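Local coordinates for protein adenosine deaminase 1 (Arthrobacter aurescens, PDB 3RYS) that probably catalyses the zinc-dependent hydrolytic deamination of adenine to hypoxanthine, releasing ammonium, a step of purine salvage and nitrogen catabolism, at residues L30-I40 and A71-M82; G93-M101 and S318-L328. All blocks are in the same frame, centred on the assembly; numbering follows the deposited sequence.

Contact 1. Residues L30-I40 and A71-M82; sequences LIFALAERNGI and AVLQTEQDFTDM
L30 and M82 face each other across two nearly antiparallel helical segments, 30-37 and 76-82, whose axes make an angle of 164° and approach to 11.3 Å, while A35 and V72, the latter in the short 3-10 segment before the second helix, have CA atoms 5.1 Å apart. The contact thus joins helix 28-37 to this 3-10 turn and to helix 76-92, the helix that precedes strand 95-102 of the sheet. V72 packs against the first helix, its CG1 touching the CB of A35 and the CG2 of I31, and its CB meeting the CB of L34 at 3.9 Å. L34 then spans two environments: CD1 lies against the CD2 of L73, whereas CD2 rests beside the OD1 of D78. Beyond N38, the CD1 of I40 covers the backbone of A71 and V72.

The polar part is a salt-bridge network centred on R37. CG lies anti to the backbone N (chi1 -161°) and the chain bends at chi3, which carries the guanidinium across to the second helix. Its NH2 meets D78 OD1 at 3.0 Å in an almost straight bond (172°), with the guanidinium and carboxylate nearly coplanar. NH1 and NH2 both converge on D81 OD2, at 2.9 and 2.6 Å respectively, but that carboxylate is turned markedly out of the guanidinium plane. The other oxygen of D78, OD2, accepts from the N of Q74 and of T75, and T75 OG1 receives D78 N at 3.1 Å, completing a capping box. D78 therefore couples the helix start to the interhelical salt bridge, and the bonds on both its oxygens fix the rotation of its carboxylate.

Contact 2. Residues G93-M101 and S318-L328; sequences GGVRHAEIM and SFASDARKAVL
H97 and A320 meet through a CH-pi contact: the CB of A320 sits over one face of the imidazole, 3.8 Å from the ring centroid and offset toward the rim. A chi1 near 180° swings the H97 ring away from its own backbone nitrogen and out to A320, and the CB of H97 also touches the CD2 of L328. One residue earlier, R96 uses its backbone and its side chain separately. Its carbonyl O accepts from R324 NH2 at 2.9 Å, with an N-H...O angle of 157°; the oxygen lies near the R324 guanidinium plane, but the donor is tilted 26° from the carbonyl plane. The R96 side chain folds at chi2 and chi3, with CB against the CG of L328, while its NE forms a salt bridge with E331. R324 NH2 lies over one face of the R96 guanidinium, the two planes markedly inclined.

H97 and E99 belong to strand 95-102 of the parallel sheet in this TIM-barrel enzyme, and both CB atoms leave the backbone on the side of residues 318-320, which lead into helix 322-339. S321 is the N-cap just before that helix, its OG accepting R324 N at 2.8 Å.

E99 extends beyond CG, directing its carboxylate toward the backbone N of F319, although the placement of OE2 is uncertain. The carboxylate lies beside the F319 ring; R220 forms a salt bridge to OE1 of E99 and a cation-pi contact with that ring.

Both segments of contact 1 come earlier in the chain than either segment of contact 2; their centres lie 28 Å apart, and the nearest atoms about 7 Å. Helix 76-92, which supplies part of contact 1, leads through a short glycine turn into strand 95-102 of contact 2; Y86 of that helix also touches A98 and I100. Contact 1 thus concerns helices that come before the strand, whereas contact 2 ties the start of the C-terminal helix 322-339 to the strand itself, within the same barrel domain. Both lie outside the first shell of the active site: the M82 side chain is about 12 Å from bound adenine, and that of E99 about 12 Å from the zinc ion.

Contact 1. Residues L30-I40 and A71-M82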
loop_
_atom_site.group_PDB
_atom_site.type_symbol
_atom_site.label_atom_id
_atom_site.label_comp_id
_atom_site.label_asym_id
_atom_site.label_seq_id
_atom_site.Cartn_x
_atom_site.Cartn_y
_atom_site.Cartn_z
ATOM N N LEU A 30 18.314 4.823 5.627
ATOM C CA LEU A 30 18.584 3.484 5.110
ATOM C C LEU A 30 19.149 3.547 3.699
ATOM O O LEU A 30 20.039 2.774 3.342
ATOM C CB LEU A 30 17.325 2.619 5.141
ATOM C CG LEU A 30 17.544 1.162 4.737
ATOM C CD1 LEU A 30 18.731 0.573 5.484
ATOM C CD2 LEU A 30 16.286 0.331 4.966
ATOM N N ILE A 31 18.628 4.472 2.903
ATOM C CA ILE A 31 19.134 4.689 1.555
ATOM C C ILE A 31 20.650 4.930 1.572
ATOM O O ILE A 31 21.404 4.252 0.876
ATOM C CB ILE A 31 18.406 5.859 0.866
ATOM C CG1 ILE A 31 16.911 5.552 0.754
ATOM C CG2 ILE A 31 18.982 6.110 -0.508
ATOM C CD1 ILE A 31 16.109 6.616 0.024
ATOM N N PHE A 32 21.092 5.879 2.385
ATOM C CA PHE A 32 22.515 6.169 2.507
ATOM C C PHE A 32 23.324 5.006 3.083
ATOM O O PHE A 32 24.489 4.816 2.731
ATOM C CB PHE A 32 22.731 7.437 3.333
ATOM C CG PHE A 32 22.713 8.690 2.518
ATOM C CD1 PHE A 32 21.531 9.163 1.980
ATOM C CD2 PHE A 32 23.883 9.393 2.282
ATOM C CE1 PHE A 32 21.511 10.316 1.219
ATOM C CE2 PHE A 32 23.871 10.546 1.526
ATOM C CZ PHE A 32 22.684 11.009 0.993
ATOM N N ALA A 33 22.711 4.229 3.968
ATOM C CA ALA A 33 23.395 3.091 4.569
ATOM C C ALA A 33 23.600 1.971 3.548
ATOM O O ALA A 33 24.672 1.369 3.475
ATOM C CB ALA A 33 22.619 2.582 5.777
ATOM N N LEU A 34 22.564 1.694 2.762
ATOM C CA LEU A 34 22.637 0.647 1.750
ATOM C C LEU A 34 23.546 1.067 0.603
ATOM O O LEU A 34 24.276 0.248 0.046
ATOM C CB LEU A 34 21.241 0.286 1.239
ATOM C CG LEU A 34 20.322 -0.315 2.305
ATOM C CD1 LEU A 34 18.939 -0.599 1.743
ATOM C CD2 LEU A 34 20.937 -1.577 2.888
ATOM N N ALA A 35 23.501 2.349 0.258
ATOM C CA ALA A 35 24.416 2.890 -0.734
ATOM C C ALA A 35 25.845 2.609 -0.292
ATOM O O ALA A 35 26.672 2.145 -1.076
ATOM C CB ALA A 35 24.195 4.389 -0.908
ATOM N N GLU A 36 26.127 2.879 0.977
ATOM C CA GLU A 36 27.468 2.699 1.509
ATOM C C GLU A 36 27.897 1.238 1.475
ATOM O O GLU A 36 28.999 0.914 1.031
ATOM C CB GLU A 36 27.549 3.239 2.932
ATOM C CG GLU A 36 28.959 3.292 3.482
ATOM C CD GLU A 36 29.094 4.291 4.612
ATOM O OE1 GLU A 36 28.179 5.126 4.780
ATOM O OE2 GLU A 36 30.117 4.242 5.328
ATOM N N ARG A 37 27.012 0.362 1.939
ATOM C CA ARG A 37 27.282 -1.070 1.977
ATOM C C ARG A 37 27.515 -1.646 0.581
ATOM O O ARG A 37 28.237 -2.629 0.418
ATOM C CB ARG A 37 26.127 -1.804 2.664
ATOM C CG ARG A 37 26.482 -3.197 3.155
ATOM C CD ARG A 37 25.510 -3.666 4.229
ATOM N NE ARG A 37 24.192 -3.984 3.684
ATOM C CZ ARG A 37 23.141 -4.332 4.418
ATOM N NH1 ARG A 37 23.246 -4.405 5.741
ATOM N NH2 ARG A 37 21.984 -4.604 3.829
ATOM N N ASN A 38 26.898 -1.035 -0.423
ATOM C CA ASN A 38 27.028 -1.518 -1.792
ATOM C C ASN A 38 28.055 -0.720 -2.576
ATOM O O ASN A 38 28.244 -0.938 -3.775
ATOM C CB ASN A 38 25.679 -1.481 -2.512
ATOM C CG ASN A 38 24.742 -2.569 -2.043
ATOM O OD1 ASN A 38 23.523 -2.400 -2.045
ATOM N ND2 ASN A 38 25.307 -3.694 -1.631
ATOM N N GLY A 39 28.721 0.204 -1.889
ATOM C CA GLY A 39 29.682 1.081 -2.530
ATOM C C GLY A 39 29.065 1.809 -3.708
ATOM O O GLY A 39 29.655 1.894 -4.781
ATOM N N ILE A 40 27.859 2.326 -3.508
ATOM C CA ILE A 40 27.161 3.054 -4.553
ATOM C C ILE A 40 27.286 4.555 -4.337
ATOM O O ILE A 40 27.104 5.048 -3.226
ATOM C CB ILE A 40 25.667 2.673 -4.603
ATOM C CG1 ILE A 40 25.500 1.237 -5.104
ATOM C CG2 ILE A 40 24.888 3.646 -5.481
ATOM C CD1 ILE A 40 24.083 0.725 -5.003
ATOM N N ALA A 71 17.771 2.049 -6.428
ATOM C CA ALA A 71 19.088 1.679 -6.938
ATOM C C ALA A 71 20.015 1.092 -5.870
ATOM O O ALA A 71 20.970 0.387 -6.197
ATOM C CB ALA A 71 19.747 2.870 -7.615
ATOM N N VAL A 72 19.739 1.383 -4.602
ATOM C CA VAL A 72 20.573 0.881 -3.511
ATOM C C VAL A 72 20.218 -0.555 -3.122
ATOM O O VAL A 72 20.952 -1.202 -2.375
ATOM C CB VAL A 72 20.497 1.784 -2.260
ATOM C CG1 VAL A 72 20.939 3.202 -2.599
ATOM C CG2 VAL A 72 19.091 1.774 -1.678
ATOM N N LEU A 73 19.095 -1.048 -3.636
ATOM C CA LEU A 73 18.647 -2.406 -3.343
ATOM C C LEU A 73 19.286 -3.427 -4.274
ATOM O O LEU A 73 18.752 -3.708 -5.340
ATOM C CB LEU A 73 17.129 -2.494 -3.469
ATOM C CG LEU A 73 16.298 -1.624 -2.530
ATOM C CD1 LEU A 73 14.815 -1.739 -2.862
ATOM C CD2 LEU A 73 16.575 -2.011 -1.083
ATOM N N GLN A 74 20.413 -4.000 -3.862
ATOM C CA GLN A 74 21.165 -4.919 -4.722
ATOM C C GLN A 74 21.093 -6.374 -4.268
ATOM O O GLN A 74 20.966 -7.289 -5.083
ATOM C CB GLN A 74 22.638 -4.496 -4.798
ATOM C CG GLN A 74 22.874 -3.143 -5.443
ATOM C CD GLN A 74 22.381 -3.094 -6.874
ATOM O OE1 GLN A 74 21.681 -2.162 -7.268
ATOM N NE2 GLN A 74 22.739 -4.105 -7.660
ATOM N N THR A 75 21.190 -6.582 -2.962
ATOM C CA THR A 75 21.336 -7.921 -2.418
ATOM C C THR A 75 20.105 -8.351 -1.644
ATOM O O THR A 75 19.282 -7.528 -1.242
ATOM C CB THR A 75 22.548 -8.007 -1.467
ATOM O OG1 THR A 75 22.244 -7.334 -0.237
ATOM C CG2 THR A 75 23.769 -7.365 -2.106
ATOM N N GLU A 76 20.005 -9.656 -1.432
ATOM C CA GLU A 76 18.933 -10.233 -0.649
ATOM C C GLU A 76 18.873 -9.547 0.712
ATOM O O GLU A 76 17.796 -9.231 1.212
ATOM C CB GLU A 76 19.172 -11.735 -0.493
ATOM C CG GLU A 76 17.914 -12.571 -0.415
ATOM C CD GLU A 76 18.136 -14.004 -0.871
ATOM O OE1 GLU A 76 18.546 -14.203 -2.037
ATOM O OE2 GLU A 76 17.889 -14.933 -0.066
ATOM N N GLN A 77 20.041 -9.301 1.298
ATOM C CA GLN A 77 20.132 -8.651 2.599
ATOM C C GLN A 77 19.489 -7.268 2.552
ATOM O O GLN A 77 18.806 -6.856 3.491
ATOM C CB GLN A 77 21.597 -8.555 3.046
ATOM C CG GLN A 77 21.801 -8.108 4.493
ATOM C CD GLN A 77 21.047 -8.977 5.493
ATOM O OE1 GLN A 77 20.796 -10.160 5.244
ATOM N NE2 GLN A 77 20.682 -8.391 6.632
ATOM N N ASP A 78 19.705 -6.558 1.449
ATOM C CA ASP A 78 19.122 -5.233 1.257
ATOM C C ASP A 78 17.596 -5.252 1.360
ATOM O O ASP A 78 16.999 -4.408 2.030
ATOM C CB ASP A 78 19.556 -4.655 -0.090
ATOM C CG ASP A 78 21.048 -4.391 -0.153
ATOM O OD1 ASP A 78 21.655 -4.169 0.916
ATOM O OD2 ASP A 78 21.612 -4.401 -1.269
ATOM N N PHE A 79 16.970 -6.221 0.698
ATOM C CA PHE A 79 15.518 -6.338 0.719
ATOM C C PHE A 79 15.003 -6.736 2.100
ATOM O O PHE A 79 14.014 -6.187 2.585
ATOM C CB PHE A 79 15.039 -7.318 -0.356
ATOM C CG PHE A 79 15.183 -6.789 -1.755
ATOM C CD1 PHE A 79 14.211 -5.957 -2.303
ATOM C CD2 PHE A 79 16.292 -7.106 -2.521
ATOM C CE1 PHE A 79 14.343 -5.457 -3.592
ATOM C CE2 PHE A 79 16.431 -6.610 -3.810
ATOM C CZ PHE A 79 15.453 -5.786 -4.346
ATOM N N THR A 80 15.688 -7.686 2.729
ATOM C CA THR A 80 15.350 -8.119 4.079
ATOM C C THR A 80 15.398 -6.953 5.062
ATOM O O THR A 80 14.439 -6.703 5.788
ATOM C CB THR A 80 16.316 -9.210 4.568
ATOM O OG1 THR A 80 16.084 -10.417 3.832
ATOM C CG2 THR A 80 16.116 -9.474 6.049
ATOM N N ASP A 81 16.528 -6.252 5.079
ATOM C CA ASP A 81 16.700 -5.078 5.924
ATOM C C ASP A 81 15.560 -4.076 5.752
ATOM O O ASP A 81 15.017 -3.576 6.734
ATOM C CB ASP A 81 18.038 -4.399 5.630
ATOM C CG ASP A 81 19.215 -5.145 6.229
ATOM O OD1 ASP A 81 18.985 -6.066 7.039
ATOM O OD2 ASP A 81 20.370 -4.804 5.897
ATOM N N MET A 82 15.199 -3.787 4.506
ATOM C CA MET A 82 14.163 -2.797 4.228
ATOM C C MET A 82 12.818 -3.239 4.771
ATOM O O MET A 82 12.064 -2.434 5.328
ATOM C CB MET A 82 14.044 -2.543 2.726
ATOM C CG MET A 82 12.755 -1.852 2.320
ATOM S SD MET A 82 12.623 -1.665 0.531
ATOM C CE MET A 82 12.555 -3.376 0.020
#

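Contact 2. Residues G93-M101 and S318-L328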
loop_
_atom_site.group_PDB
_atom_site.type_symbol
_atom_site.label_atom_id
_atom_site.label_comp_id
_atom_site.label_asym_id
_atom_site.label_seq_id
_atom_site.Cartn_x
_atom_site.Cartn_y
_atom_site.Cartn_z
ATOM N N GLY A 93 3.371 1.146 15.536
ATOM C CA GLY A 93 2.294 2.060 15.208
ATOM C C GLY A 93 0.918 1.425 15.245
ATOM O O GLY A 93 -0.081 2.071 14.920
ATOM N N GLY A 94 0.857 0.153 15.624
ATOM C CA GLY A 94 -0.422 -0.511 15.805
ATOM C C GLY A 94 -0.795 -1.510 14.726
ATOM O O GLY A 94 -1.801 -2.204 14.856
ATOM N N VAL A 95 0.006 -1.582 13.664
ATOM C CA VAL A 95 -0.252 -2.518 12.569
ATOM C C VAL A 95 -0.171 -3.968 13.056
ATOM O O VAL A 95 0.888 -4.440 13.474
ATOM C CB VAL A 95 0.721 -2.302 11.383
ATOM C CG1 VAL A 95 0.416 -3.274 10.251
ATOM C CG2 VAL A 95 0.647 -0.872 10.880
ATOM N N ARG A 96 -1.300 -4.666 12.999
ATOM C CA ARG A 96 -1.392 -6.035 13.494
ATOM C C ARG A 96 -1.275 -7.026 12.343
ATOM O O ARG A 96 -0.893 -8.184 12.527
ATOM C CB ARG A 96 -2.718 -6.227 14.224
ATOM C CG ARG A 96 -2.826 -5.403 15.485
ATOM C CD ARG A 96 -1.862 -5.938 16.523
ATOM N NE ARG A 96 -2.257 -7.273 16.950
ATOM C CZ ARG A 96 -1.406 -8.244 17.260
ATOM N NH1 ARG A 96 -0.099 -8.027 17.185
ATOM N NH2 ARG A 96 -1.861 -9.433 17.636
ATOM N N HIS A 97 -1.600 -6.545 11.150
ATOM C CA HIS A 97 -1.554 -7.344 9.938
ATOM C C HIS A 97 -1.193 -6.427 8.777
ATOM O O HIS A 97 -1.746 -5.329 8.640
ATOM C CB HIS A 97 -2.912 -8.000 9.696
ATOM C CG HIS A 97 -2.962 -8.865 8.476
ATOM N ND1 HIS A 97 -3.424 -8.410 7.258
ATOM C CD2 HIS A 97 -2.626 -10.163 8.289
ATOM C CE1 HIS A 97 -3.361 -9.388 6.373
ATOM N NE2 HIS A 97 -2.881 -10.462 6.973
ATOM N N ALA A 98 -0.261 -6.875 7.946
ATOM C CA ALA A 98 0.231 -6.054 6.851
ATOM C C ALA A 98 0.229 -6.831 5.546
ATOM O O ALA A 98 0.846 -7.892 5.447
ATOM C CB ALA A 98 1.626 -5.544 7.166
ATOM N N GLU A 99 -0.481 -6.312 4.549
ATOM C CA GLU A 99 -0.459 -6.915 3.223
ATOM C C GLU A 99 0.361 -6.035 2.289
ATOM O O GLU A 99 -0.062 -4.949 1.895
ATOM C CB GLU A 99 -1.876 -7.183 2.711
ATOM C CG GLU A 99 -2.551 -8.317 3.479
ATOM C CD GLU A 99 -3.980 -8.589 3.051
ATOM O OE1 GLU A 99 -4.328 -8.299 1.887
ATOM O OE2 GLU A 99 -4.749 -9.108 3.886
ATOM N N ILE A 100 1.550 -6.522 1.954
ATOM C CA ILE A 100 2.616 -5.680 1.430
ATOM C C ILE A 100 2.838 -5.828 -0.068
ATOM O O ILE A 100 2.996 -6.934 -0.585
ATOM C CB ILE A 100 3.927 -5.987 2.169
ATOM C CG1 ILE A 100 3.742 -5.742 3.669
ATOM C CG2 ILE A 100 5.069 -5.151 1.617
ATOM C CD1 ILE A 100 4.726 -6.489 4.542
ATOM N N MET A 101 2.856 -4.698 -0.763
ATOM C CA MET A 101 3.138 -4.694 -2.192
ATOM C C MET A 101 4.626 -4.565 -2.498
ATOM O O MET A 101 5.417 -4.051 -1.702
ATOM C CB MET A 101 2.357 -3.589 -2.908
ATOM C CG MET A 101 1.059 -4.063 -3.532
ATOM S SD MET A 101 0.132 -2.716 -4.291
ATOM C CE MET A 101 -0.624 -1.976 -2.850
ATOM N N SER A 318 -9.093 -7.345 4.845
ATOM C CA SER A 318 -7.850 -8.084 4.639
ATOM C C SER A 318 -8.110 -9.491 4.096
ATOM O O SER A 318 -9.238 -9.989 4.137
ATOM C CB SER A 318 -7.031 -8.151 5.933
ATOM O OG SER A 318 -7.674 -8.949 6.910
ATOM N N PHE A 319 -7.057 -10.114 3.577
ATOM C CA PHE A 319 -7.128 -11.487 3.097
ATOM C C PHE A 319 -6.568 -12.432 4.155
ATOM O O PHE A 319 -6.079 -13.516 3.844
ATOM C CB PHE A 319 -6.363 -11.651 1.782
ATOM C CG PHE A 319 -6.889 -10.799 0.662
ATOM C CD1 PHE A 319 -8.253 -10.613 0.494
ATOM C CD2 PHE A 319 -6.024 -10.195 -0.237
ATOM C CE1 PHE A 319 -8.740 -9.828 -0.541
ATOM C CE2 PHE A 319 -6.510 -9.415 -1.276
ATOM C CZ PHE A 319 -7.867 -9.233 -1.424
ATOM N N ALA A 320 -6.636 -12.004 5.410
ATOM C CA ALA A 320 -6.209 -12.833 6.525
ATOM C C ALA A 320 -7.283 -13.871 6.847
ATOM O O ALA A 320 -8.423 -13.765 6.382
ATOM C CB ALA A 320 -5.914 -11.973 7.739
ATOM N N SER A 321 -6.913 -14.875 7.637
ATOM C CA SER A 321 -7.847 -15.917 8.043
ATOM C C SER A 321 -8.969 -15.338 8.899
ATOM O O SER A 321 -8.770 -14.366 9.628
ATOM C CB SER A 321 -7.118 -16.997 8.837
ATOM O OG SER A 321 -6.745 -16.515 10.118
ATOM N N ASP A 322 -10.149 -15.938 8.820
ATOM C CA ASP A 322 -11.263 -15.477 9.634
ATOM C C ASP A 322 -10.882 -15.521 11.115
ATOM O O ASP A 322 -11.379 -14.730 11.922
ATOM C CB ASP A 322 -12.514 -16.312 9.357
ATOM C CG ASP A 322 -13.029 -16.131 7.941
ATOM O OD1 ASP A 322 -13.007 -14.984 7.441
ATOM O OD2 ASP A 322 -13.452 -17.131 7.324
ATOM N N ALA A 323 -9.988 -16.445 11.454
ATOM C CA ALA A 323 -9.486 -16.581 12.818
ATOM C C ALA A 323 -8.621 -15.382 13.200
ATOM O O ALA A 323 -8.771 -14.810 14.281
ATOM C CB ALA A 323 -8.693 -17.876 12.962
ATOM N N ARG A 324 -7.714 -15.011 12.302
ATOM C CA ARG A 324 -6.853 -13.858 12.511
ATOM C C ARG A 324 -7.670 -12.572 12.574
ATOM O O ARG A 324 -7.338 -11.656 13.325
ATOM C CB ARG A 324 -5.809 -13.764 11.399
ATOM C CG ARG A 324 -4.820 -12.629 11.569
ATOM C CD ARG A 324 -4.023 -12.778 12.847
ATOM N NE ARG A 324 -3.019 -11.726 12.986
ATOM C CZ ARG A 324 -2.116 -11.685 13.961
ATOM N NH1 ARG A 324 -2.097 -12.640 14.879
ATOM N NH2 ARG A 324 -1.232 -10.694 14.017
ATOM N N LYS A 325 -8.740 -12.508 11.786
ATOM C CA LYS A 325 -9.610 -11.339 11.780
ATOM C C LYS A 325 -10.337 -11.209 13.110
ATOM O O LYS A 325 -10.416 -10.120 13.685
ATOM C CB LYS A 325 -10.628 -11.422 10.639
ATOM C CG LYS A 325 -10.035 -11.212 9.256
ATOM C CD LYS A 325 -11.039 -11.524 8.159
ATOM C CE LYS A 325 -10.494 -11.126 6.795
ATOM N NZ LYS A 325 -11.365 -11.585 5.678
ATOM N N ALA A 326 -10.862 -12.332 13.592
ATOM C CA ALA A 326 -11.646 -12.349 14.822
ATOM C C ALA A 326 -10.878 -11.775 16.010
ATOM O O ALA A 326 -11.376 -10.883 16.703
ATOM C CB ALA A 326 -12.126 -13.761 15.126
ATOM N N VAL A 327 -9.671 -12.283 16.244
ATOM C CA VAL A 327 -8.872 -11.822 17.373
ATOM C C VAL A 327 -8.473 -10.352 17.221
ATOM O O VAL A 327 -8.428 -9.609 18.202
ATOM C CB VAL A 327 -7.618 -12.704 17.614
ATOM C CG1 VAL A 327 -8.015 -14.167 17.763
ATOM C CG2 VAL A 327 -6.607 -12.527 16.494
ATOM N N LEU A 328 -8.200 -9.933 15.989
ATOM C CA LEU A 328 -7.869 -8.537 15.715
ATOM C C LEU A 328 -9.099 -7.645 15.872
ATOM O O LEU A 328 -9.017 -6.553 16.430
ATOM C CB LEU A 328 -7.269 -8.384 14.316
ATOM C CG LEU A 328 -5.749 -8.509 14.187
ATOM C CD1 LEU A 328 -5.180 -9.554 15.133
ATOM C CD2 LEU A 328 -5.356 -8.807 12.744
#